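Peptidase M3B, oligoendopeptidase F (Enterococcus faecium, PDB 2QR4) probably hydrolyses internal peptide bonds of short peptides, as a zinc-dependent metallopeptidase of the oligoendopeptidase F group in family M3. Local coordinates at residues A[242-247]-A[540-545]; A[513-518]-A[549-554]; A[441-446]-A[500-505]. One frame throughout, in Å; residues are numbered along the deposited sequence.

Contact 1: residues A[242-247]-A[540-545]; sequences NHIPES and DYPVEV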
loop_
_atom_site.group_PDB
_atom_site.type_symbol
_atom_site.label_atom_id
_atom_site.label_comp_id
_atom_site.label_asym_id
_atom_site.label_seq_id
_atom_site.Cartn_x
_atom_site.Cartn_y
_atom_site.Cartn_z
ATOM N N ASN A 242 4.448 0.843 -25.813
ATOM C CA ASN A 242 5.582 0.275 -26.555
ATOM C C ASN A 242 5.139 -0.211 -27.939
ATOM O O ASN A 242 5.875 -0.921 -28.630
ATOM C CB ASN A 242 6.177 -0.910 -25.810
ATOM C CG ASN A 242 7.121 -0.493 -24.712
ATOM O OD1 ASN A 242 6.752 -0.461 -23.532
ATOM N ND2 ASN A 242 8.354 -0.169 -25.091
ATOM N N HIS A 243 3.920 0.156 -28.325
ATOM C CA HIS A 243 3.352 -0.230 -29.622
ATOM C C HIS A 243 3.368 -1.741 -29.836
ATOM O O HIS A 243 3.508 -2.228 -30.959
ATOM C CB HIS A 243 4.043 0.520 -30.765
ATOM C CG HIS A 243 4.218 1.980 -30.489
ATOM N ND1 HIS A 243 5.351 2.494 -29.891
ATOM C CD2 HIS A 243 3.388 3.030 -30.687
ATOM C CE1 HIS A 243 5.214 3.799 -29.744
ATOM N NE2 HIS A 243 4.033 4.150 -30.221
ATOM N N ILE A 244 3.209 -2.478 -28.743
ATOM C CA ILE A 244 3.047 -3.920 -28.818
ATOM C C ILE A 244 1.561 -4.223 -28.904
ATOM O O ILE A 244 0.808 -3.874 -28.013
ATOM C CB ILE A 244 3.639 -4.610 -27.588
ATOM C CG1 ILE A 244 5.116 -4.231 -27.450
ATOM C CG2 ILE A 244 3.459 -6.125 -27.687
ATOM C CD1 ILE A 244 5.791 -4.801 -26.221
ATOM N N PRO A 245 1.126 -4.836 -30.008
ATOM C CA PRO A 245 -0.276 -5.233 -30.098
ATOM C C PRO A 245 -0.560 -6.326 -29.071
ATOM O O PRO A 245 0.314 -7.145 -28.792
ATOM C CB PRO A 245 -0.393 -5.822 -31.516
ATOM C CG PRO A 245 0.870 -5.447 -32.234
ATOM C CD PRO A 245 1.912 -5.182 -31.209
ATOM N N GLU A 246 -1.768 -6.337 -28.511
ATOM C CA GLU A 246 -2.164 -7.369 -27.552
ATOM C C GLU A 246 -2.013 -8.785 -28.133
ATOM O O GLU A 246 -1.798 -9.751 -27.401
ATOM C CB GLU A 246 -3.609 -7.151 -27.091
ATOM C CG GLU A 246 -3.797 -5.971 -26.142
ATOM C CD GLU A 246 -5.073 -6.098 -25.321
ATOM O OE1 GLU A 246 -5.002 -6.599 -24.177
ATOM O OE2 GLU A 246 -6.151 -5.723 -25.823
ATOM N N SER A 247 -2.117 -8.905 -29.453
ATOM C CA SER A 247 -2.015 -10.199 -30.095
ATOM C C SER A 247 -0.671 -10.899 -29.855
ATOM O O SER A 247 -0.622 -12.115 -29.895
ATOM C CB SER A 247 -2.232 -10.053 -31.588
ATOM O OG SER A 247 -1.154 -9.335 -32.149
ATOM N N ASP A 540 11.377 2.098 -29.550
ATOM C CA ASP A 540 10.019 2.064 -29.018
ATOM C C ASP A 540 9.138 1.142 -29.855
ATOM O O ASP A 540 7.942 1.005 -29.592
ATOM C CB ASP A 540 9.417 3.476 -29.008
ATOM C CG ASP A 540 9.787 4.271 -27.760
ATOM O OD1 ASP A 540 9.705 3.717 -26.643
ATOM O OD2 ASP A 540 10.142 5.462 -27.895
ATOM N N TYR A 541 9.729 0.519 -30.869
ATOM C CA TYR A 541 8.965 -0.302 -31.801
ATOM C C TYR A 541 9.571 -1.697 -31.995
ATOM O O TYR A 541 9.910 -2.077 -33.117
ATOM C CB TYR A 541 8.827 0.416 -33.144
ATOM C CG TYR A 541 7.958 1.656 -33.099
ATOM C CD1 TYR A 541 6.589 1.583 -33.346
ATOM C CD2 TYR A 541 8.509 2.903 -32.816
ATOM C CE1 TYR A 541 5.793 2.718 -33.303
ATOM C CE2 TYR A 541 7.725 4.046 -32.776
ATOM C CZ TYR A 541 6.368 3.949 -33.018
ATOM O OH TYR A 541 5.591 5.087 -32.973
ATOM N N PRO A 542 9.673 -2.473 -30.901
ATOM C CA PRO A 542 10.329 -3.781 -30.921
ATOM C C PRO A 542 9.714 -4.756 -31.917
ATOM O O PRO A 542 10.447 -5.536 -32.523
ATOM C CB PRO A 542 10.133 -4.301 -29.492
ATOM C CG PRO A 542 8.992 -3.505 -28.943
ATOM C CD PRO A 542 9.135 -2.158 -29.565
ATOM N N VAL A 543 8.395 -4.723 -32.108
ATOM C CA VAL A 543 7.819 -5.674 -33.052
ATOM C C VAL A 543 8.023 -5.343 -34.535
ATOM O O VAL A 543 8.096 -6.258 -35.350
ATOM C CB VAL A 543 6.376 -6.197 -32.682
ATOM C CG1 VAL A 543 5.873 -5.659 -31.343
ATOM C CG2 VAL A 543 5.378 -6.025 -33.832
ATOM N N GLU A 544 8.163 -4.068 -34.891
ATOM C CA GLU A 544 8.507 -3.747 -36.286
ATOM C C GLU A 544 9.990 -3.944 -36.546
ATOM O O GLU A 544 10.383 -4.332 -37.639
ATOM C CB GLU A 544 8.056 -2.344 -36.714
ATOM C CG GLU A 544 7.662 -1.447 -35.564
ATOM C CD GLU A 544 6.240 -1.695 -35.091
ATOM O OE1 GLU A 544 6.017 -1.709 -33.864
ATOM O OE2 GLU A 544 5.348 -1.878 -35.949
ATOM N N VAL A 545 10.813 -3.671 -35.540
ATOM C CA VAL A 545 12.219 -4.014 -35.632
ATOM C C VAL A 545 12.330 -5.516 -35.918
ATOM O O VAL A 545 12.944 -5.926 -36.903
ATOM C CB VAL A 545 12.973 -3.635 -34.346
ATOM C CG1 VAL A 545 14.239 -4.473 -34.185
ATOM C CG2 VAL A 545 13.304 -2.156 -34.358
HETATM O O HOH W 1 6.556 -2.512 -31.431
#

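Contact 2: residues A[513-518]-A[549-554]; sequences SALAKK and AGVDMT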
loop_
_atom_site.group_PDB
_atom_site.type_symbol
_atom_site.label_atom_id
_atom_site.label_comp_id
_atom_site.label_asym_id
_atom_site.label_seq_id
_atom_site.Cartn_x
_atom_site.Cartn_y
_atom_site.Cartn_z
ATOM N N SER A 513 15.504 -17.516 -30.882
ATOM C CA SER A 513 15.508 -18.836 -31.521
ATOM C C SER A 513 15.242 -18.792 -33.027
ATOM O O SER A 513 15.912 -19.478 -33.792
ATOM C CB SER A 513 14.526 -19.788 -30.841
ATOM O OG SER A 513 14.497 -21.026 -31.533
ATOM N N ALA A 514 14.272 -17.980 -33.440
ATOM C CA ALA A 514 13.954 -17.788 -34.864
ATOM C C ALA A 514 15.091 -17.120 -35.634
ATOM O O ALA A 514 15.323 -17.414 -36.813
ATOM C CB ALA A 514 12.681 -16.962 -35.017
ATOM N N LEU A 515 15.788 -16.207 -34.971
ATOM C CA LEU A 515 16.901 -15.510 -35.594
ATOM C C LEU A 515 18.147 -16.388 -35.763
ATOM O O LEU A 515 18.838 -16.288 -36.767
ATOM C CB LEU A 515 17.229 -14.234 -34.817
ATOM C CG LEU A 515 16.254 -13.083 -35.047
ATOM C CD1 LEU A 515 16.592 -11.919 -34.138
ATOM C CD2 LEU A 515 16.276 -12.651 -36.538
ATOM N N ALA A 516 18.437 -17.246 -34.790
ATOM C CA ALA A 516 19.588 -18.144 -34.906
ATOM C C ALA A 516 19.350 -19.185 -35.993
ATOM O O ALA A 516 20.282 -19.569 -36.717
ATOM C CB ALA A 516 19.895 -18.828 -33.581
ATOM N N LYS A 517 18.099 -19.631 -36.103
ATOM C CA LYS A 517 17.726 -20.656 -37.076
ATOM C C LYS A 517 17.785 -20.118 -38.506
ATOM O O LYS A 517 18.132 -20.848 -39.428
ATOM C CB LYS A 517 16.350 -21.240 -36.751
ATOM C CG LYS A 517 16.059 -22.595 -37.407
ATOM C CD LYS A 517 15.300 -22.441 -38.724
ATOM C CE LYS A 517 13.927 -21.813 -38.504
ATOM N NZ LYS A 517 13.016 -22.033 -39.658
ATOM N N LYS A 518 17.477 -18.839 -38.689
ATOM C CA LYS A 518 17.621 -18.216 -40.007
ATOM C C LYS A 518 19.085 -18.038 -40.375
ATOM O O LYS A 518 19.455 -18.145 -41.554
ATOM C CB LYS A 518 16.915 -16.855 -40.071
ATOM C CG LYS A 518 15.413 -16.951 -40.207
ATOM C CD LYS A 518 14.760 -15.581 -40.290
ATOM C CE LYS A 518 13.239 -15.725 -40.323
ATOM N NZ LYS A 518 12.730 -16.583 -39.199
ATOM N N ALA A 549 13.495 -7.842 -39.249
ATOM C CA ALA A 549 14.530 -8.868 -39.159
ATOM C C ALA A 549 13.994 -10.252 -39.517
ATOM O O ALA A 549 14.725 -11.237 -39.445
ATOM C CB ALA A 549 15.159 -8.880 -37.773
ATOM N N GLY A 550 12.716 -10.321 -39.894
ATOM C CA GLY A 550 12.115 -11.569 -40.366
ATOM C C GLY A 550 11.275 -12.355 -39.366
ATOM O O GLY A 550 10.791 -13.439 -39.686
ATOM N N VAL A 551 11.091 -11.812 -38.162
ATOM C CA VAL A 551 10.278 -12.461 -37.135
ATOM C C VAL A 551 8.986 -11.697 -36.862
ATOM O O VAL A 551 9.007 -10.625 -36.267
ATOM C CB VAL A 551 11.039 -12.560 -35.819
ATOM C CG1 VAL A 551 10.233 -13.356 -34.790
ATOM C CG2 VAL A 551 12.391 -13.199 -36.054
ATOM N N ASP A 552 7.859 -12.251 -37.294
ATOM C CA ASP A 552 6.578 -11.615 -37.046
ATOM C C ASP A 552 5.989 -12.160 -35.756
ATOM O O ASP A 552 5.497 -13.287 -35.719
ATOM C CB ASP A 552 5.611 -11.835 -38.213
ATOM C CG ASP A 552 4.308 -11.055 -38.049
ATOM O OD1 ASP A 552 3.995 -10.634 -36.909
ATOM O OD2 ASP A 552 3.594 -10.861 -39.059
HETATM N N MSE A 553 6.032 -11.342 -34.710
HETATM C CA MSE A 553 5.651 -11.759 -33.366
HETATM C C MSE A 553 4.143 -11.786 -33.116
HETATM O O MSE A 553 3.686 -12.218 -32.051
HETATM C CB MSE A 553 6.355 -10.885 -32.336
HETATM C CG MSE A 553 7.814 -11.256 -32.132
HETATM SE SE MSE A 553 8.637 -10.074 -30.817
HETATM C CE MSE A 553 9.947 -11.265 -30.021
ATOM N N THR A 554 3.377 -11.320 -34.097
ATOM C CA THR A 554 1.925 -11.364 -34.018
ATOM C C THR A 554 1.438 -12.758 -34.385
ATOM O O THR A 554 0.293 -13.119 -34.098
ATOM C CB THR A 554 1.269 -10.362 -34.988
ATOM O OG1 THR A 554 1.686 -10.654 -36.321
ATOM C CG2 THR A 554 1.666 -8.933 -34.660
#

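Contact 3: residues A[441-446]-A[500-505]; sequences QFAEFE and YYVFQY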
loop_
_atom_site.group_PDB
_atom_site.type_symbol
_atom_site.label_atom_id
_atom_site.label_comp_id
_atom_site.label_asym_id
_atom_site.label_seq_id
_atom_site.Cartn_x
_atom_site.Cartn_y
_atom_site.Cartn_z
ATOM N N GLN A 441 3.968 -18.801 -17.775
ATOM C CA GLN A 441 3.092 -19.134 -16.658
ATOM C C GLN A 441 2.793 -17.855 -15.862
ATOM O O GLN A 441 1.630 -17.544 -15.572
ATOM C CB GLN A 441 3.754 -20.174 -15.743
ATOM C CG GLN A 441 2.830 -20.746 -14.627
ATOM C CD GLN A 441 3.568 -21.688 -13.673
ATOM O OE1 GLN A 441 4.680 -22.132 -13.954
ATOM N NE2 GLN A 441 2.964 -21.971 -12.532
ATOM N N PHE A 442 3.858 -17.125 -15.529
ATOM C CA PHE A 442 3.757 -15.876 -14.795
ATOM C C PHE A 442 2.933 -14.879 -15.598
ATOM O O PHE A 442 2.080 -14.195 -15.039
ATOM C CB PHE A 442 5.152 -15.290 -14.483
ATOM C CG PHE A 442 5.970 -16.108 -13.495
ATOM C CD1 PHE A 442 5.373 -17.063 -12.688
ATOM C CD2 PHE A 442 7.333 -15.873 -13.342
ATOM C CE1 PHE A 442 6.121 -17.802 -11.777
ATOM C CE2 PHE A 442 8.092 -16.602 -12.429
ATOM C CZ PHE A 442 7.482 -17.575 -11.640
ATOM N N ALA A 443 3.177 -14.804 -16.911
ATOM C CA ALA A 443 2.476 -13.829 -17.742
ATOM C C ALA A 443 0.992 -14.121 -17.783
ATOM O O ALA A 443 0.166 -13.198 -17.812
ATOM C CB ALA A 443 3.053 -13.766 -19.159
ATOM N N GLU A 444 0.663 -15.408 -17.789
ATOM C CA GLU A 444 -0.725 -15.852 -17.795
ATOM C C GLU A 444 -1.404 -15.503 -16.470
ATOM O O GLU A 444 -2.542 -15.030 -16.461
ATOM C CB GLU A 444 -0.826 -17.357 -18.089
ATOM C CG GLU A 444 -2.273 -17.848 -18.339
ATOM C CD GLU A 444 -2.356 -19.306 -18.833
ATOM O OE1 GLU A 444 -1.323 -19.913 -19.191
ATOM O OE2 GLU A 444 -3.471 -19.850 -18.876
ATOM N N PHE A 445 -0.700 -15.712 -15.357
ATOM C CA PHE A 445 -1.253 -15.375 -14.052
ATOM C C PHE A 445 -1.396 -13.867 -13.906
ATOM O O PHE A 445 -2.406 -13.373 -13.402
ATOM C CB PHE A 445 -0.409 -15.946 -12.918
ATOM C CG PHE A 445 -1.128 -15.998 -11.599
ATOM C CD1 PHE A 445 -2.223 -16.830 -11.428
ATOM C CD2 PHE A 445 -0.715 -15.204 -10.530
ATOM C CE1 PHE A 445 -2.899 -16.873 -10.215
ATOM C CE2 PHE A 445 -1.377 -15.244 -9.311
ATOM C CZ PHE A 445 -2.472 -16.078 -9.152
ATOM N N GLU A 446 -0.400 -13.123 -14.360
ATOM C CA GLU A 446 -0.498 -11.667 -14.271
ATOM C C GLU A 446 -1.753 -11.168 -14.962
ATOM O O GLU A 446 -2.501 -10.366 -14.405
ATOM C CB GLU A 446 0.734 -10.975 -14.840
ATOM C CG GLU A 446 0.656 -9.459 -14.790
ATOM C CD GLU A 446 2.005 -8.778 -15.065
ATOM O OE1 GLU A 446 2.889 -9.405 -15.687
ATOM O OE2 GLU A 446 2.177 -7.604 -14.660
ATOM N N TYR A 500 3.042 -5.841 -16.619
ATOM C CA TYR A 500 3.080 -6.653 -17.818
ATOM C C TYR A 500 4.478 -6.669 -18.429
ATOM O O TYR A 500 4.679 -6.347 -19.597
ATOM C CB TYR A 500 2.060 -6.137 -18.817
ATOM C CG TYR A 500 0.657 -6.570 -18.492
ATOM C CD1 TYR A 500 0.213 -7.846 -18.813
ATOM C CD2 TYR A 500 -0.228 -5.708 -17.872
ATOM C CE1 TYR A 500 -1.067 -8.245 -18.522
ATOM C CE2 TYR A 500 -1.519 -6.101 -17.585
ATOM C CZ TYR A 500 -1.933 -7.371 -17.914
ATOM O OH TYR A 500 -3.225 -7.771 -17.644
ATOM N N TYR A 501 5.436 -7.083 -17.619
ATOM C CA TYR A 501 6.826 -7.094 -18.005
ATOM C C TYR A 501 7.317 -8.491 -18.383
ATOM O O TYR A 501 7.987 -8.649 -19.407
ATOM C CB TYR A 501 7.641 -6.551 -16.848
ATOM C CG TYR A 501 9.117 -6.421 -17.064
ATOM C CD1 TYR A 501 9.647 -5.272 -17.616
ATOM C CD2 TYR A 501 9.988 -7.415 -16.643
ATOM C CE1 TYR A 501 11.004 -5.117 -17.779
ATOM C CE2 TYR A 501 11.349 -7.280 -16.795
ATOM C CZ TYR A 501 11.856 -6.122 -17.367
ATOM O OH TYR A 501 13.214 -5.956 -17.533
ATOM N N VAL A 502 6.968 -9.502 -17.582
ATOM C CA VAL A 502 7.565 -10.844 -17.748
ATOM C C VAL A 502 7.376 -11.550 -19.093
ATOM O O VAL A 502 8.239 -12.325 -19.482
ATOM C CB VAL A 502 7.125 -11.845 -16.653
ATOM C CG1 VAL A 502 7.776 -11.520 -15.348
ATOM C CG2 VAL A 502 5.615 -11.878 -16.540
ATOM N N PHE A 503 6.267 -11.312 -19.791
ATOM C CA PHE A 503 6.028 -12.040 -21.042
ATOM C C PHE A 503 7.128 -11.773 -22.039
ATOM O O PHE A 503 7.361 -12.570 -22.947
ATOM C CB PHE A 503 4.677 -11.698 -21.670
ATOM C CG PHE A 503 4.664 -10.418 -22.465
ATOM C CD1 PHE A 503 4.622 -10.450 -23.857
ATOM C CD2 PHE A 503 4.639 -9.174 -21.822
ATOM C CE1 PHE A 503 4.587 -9.255 -24.603
ATOM C CE2 PHE A 503 4.602 -7.981 -22.547
ATOM C CZ PHE A 503 4.584 -8.012 -23.939
ATOM N N GLN A 504 7.811 -10.649 -21.876
ATOM C CA GLN A 504 8.853 -10.299 -22.828
ATOM C C GLN A 504 10.044 -11.249 -22.786
ATOM O O GLN A 504 10.768 -11.375 -23.774
ATOM C CB GLN A 504 9.274 -8.841 -22.665
ATOM C CG GLN A 504 8.238 -7.904 -23.266
ATOM C CD GLN A 504 8.433 -6.455 -22.886
ATOM O OE1 GLN A 504 8.238 -6.068 -21.730
ATOM N NE2 GLN A 504 8.800 -5.637 -23.868
ATOM N N TYR A 505 10.241 -11.930 -21.661
ATOM C CA TYR A 505 11.308 -12.920 -21.598
ATOM C C TYR A 505 11.040 -14.033 -22.609
ATOM O O TYR A 505 11.943 -14.485 -23.277
ATOM C CB TYR A 505 11.439 -13.530 -20.201
ATOM C CG TYR A 505 11.967 -12.596 -19.138
ATOM C CD1 TYR A 505 13.223 -12.025 -19.232
ATOM C CD2 TYR A 505 11.212 -12.320 -18.016
ATOM C CE1 TYR A 505 13.699 -11.176 -18.234
ATOM C CE2 TYR A 505 11.676 -11.492 -17.028
ATOM C CZ TYR A 505 12.901 -10.923 -17.129
ATOM O OH TYR A 505 13.292 -10.088 -16.108
HETATM O O HOH W 2 3.411 -10.159 -18.551
HETATM O O HOH W 3 5.475 -8.474 -15.281
#

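Contact 1: residues A[242-247]-A[540-545]
The imidazole of His243 lies on the phenol ring of Tyr541 in an offset stack, with centroids 4.0 Å apart and planes only 14° from parallel. The offset is clear from both sides: Tyr541 CE1 stands 3.3 Å above the middle of the imidazole, whereas His243 ND1 sits nearer the rim of the phenol ring. At the imidazole edge, ND1 donates to Asp540 O at 3.0 Å, an N-H...O angle of 163°. The oxygen is close to the ring plane, although the donor stands above the plane of its carbonyl. CG of His243 is anti to its own carbonyl carbon (chi1 -45°), on a CB that points to the 540-545 segment; the stack and the ND1 bond then limit how the ring can turn.

On the backbone side of His243, Val543 N donates to a water at 3.0 Å; this water also lies 3.1 Å from His243 O and 2.6 Å from Glu544 OE1, to either of which it can donate. Next to it, Val543 CG1 and Pro245 CD meet tip to tip at 4.0 Å, and Ile244 CG1 packs on Pro542 and Val543.

Two helix ends meet here. His243, at positive phi, is the C-prime residue of the Schellman motif closing helix 234-240, while Tyr541 is the N-cap of helix 542-548. Gln122 of helix 117-124 borders His243 and Asp540, and Ile244 reaches Phe503 and Gln504 on helix 503-520.

Contact 2: residues A[513-518]-A[549-554]
Ala549 meets Leu515 through two atoms: its carbonyl O lies 3.6 Å from Leu515 CD2, and its CB 4.1 Å from the same methyl. Gly550, at positive phi (100°), is where helix 542-548 ends in a Schellman motif; a CB there would collide with the carbonyl O of Ala549 and crowd Lys518 CE. Lys518 runs out extended to CE and bends only at chi4 (52°), which turns NZ; CE rests 3.4 Å from Gly550 O. No hydrogen bond joins the two segments; what meets Ala549 and Gly550 across the contact is aliphatic carbon of Leu515 and Lys518.

Val551 then brings one branch to the helix. Its CG2 is 3.9 Å from Ala514 CB and 4.0 Å from Leu515 CD2, touching both of these consecutive residues, and the Leu515 and Val551 side chains cross obliquely. Asp552 OD1 accepts from Thr554 N at 3.0 Å, from the anti side and tilted out of the carboxylate plane, an Asx turn before helix 557-579.

This connection is pressed onto helix 503-520 near its C-terminal end. Tyr558 of helix 557-579 covers Val551, Ile398 of helix 394-414 backs Leu515, and the selenomethionine Met553 packs among Phe394, Met546 and Ala511.

Contact 3: residues A[441-446]-A[500-505]
Over one face of the Tyr500 ring runs the side chain of Glu446, with CG 4.3 Å above the plane and displaced toward the rim. The Phe503 ring carries Gln504 CG on one face and has Tyr500 O at its edge, in plane. The Glu446 carboxylate, flat too, is met from above its plane: Tyr500 N donates to OE2 at 2.8 Å, 46° out of that plane, with an N-H...O angle of 155°. Extended beyond CG, the glutamate reaches the neighbouring backbone, where OE1 accepts from two waters. One of these, 2.8 Å from Glu446 OE1, takes the N-H of Tyr501; the other accepts only a weak bond from Phe503 N.

A single carboxylate on the later turns of helix 418-454 thus gathers, directly or through water, three amides where the chain enters helix 503-520, all within the M3 peptidase range; Leu239 of helix 234-240 touches Tyr500 and Phe503.

Back toward Ala443 the contact turns apolar. This residue, with nothing beyond CB, lets the backbones come close: Ala443 CB abuts Phe503 CB at 3.6 Å. Val502 CG2, in the crowded position between backbone N and carbonyl carbon, lies 4.0 Å from Phe442 CB and 3.8 Å from Glu446 OE1.

In the fold
All three contacts fall in the helical M3 peptidase region and gather around helix 503-520. Contact 3 joins the region where it begins to helix 418-454, and contact 2 packs a connection against its later turns; their centres are about 20 Å apart. Contact 1 lies about 14 Å from contact 2 and about 16 Å from contact 3, centre to centre, and touches both: Ser247 packs on Thr554, and Ile244 on Phe503 and Gln504. Along the chain, contact 3 falls between the two segments of contact 1, whereas contacts 1 and 2 interleave. Contact 1 holds the start of helix 542-548 and contact 2 its end, tying together sequence-distant parts of the domain.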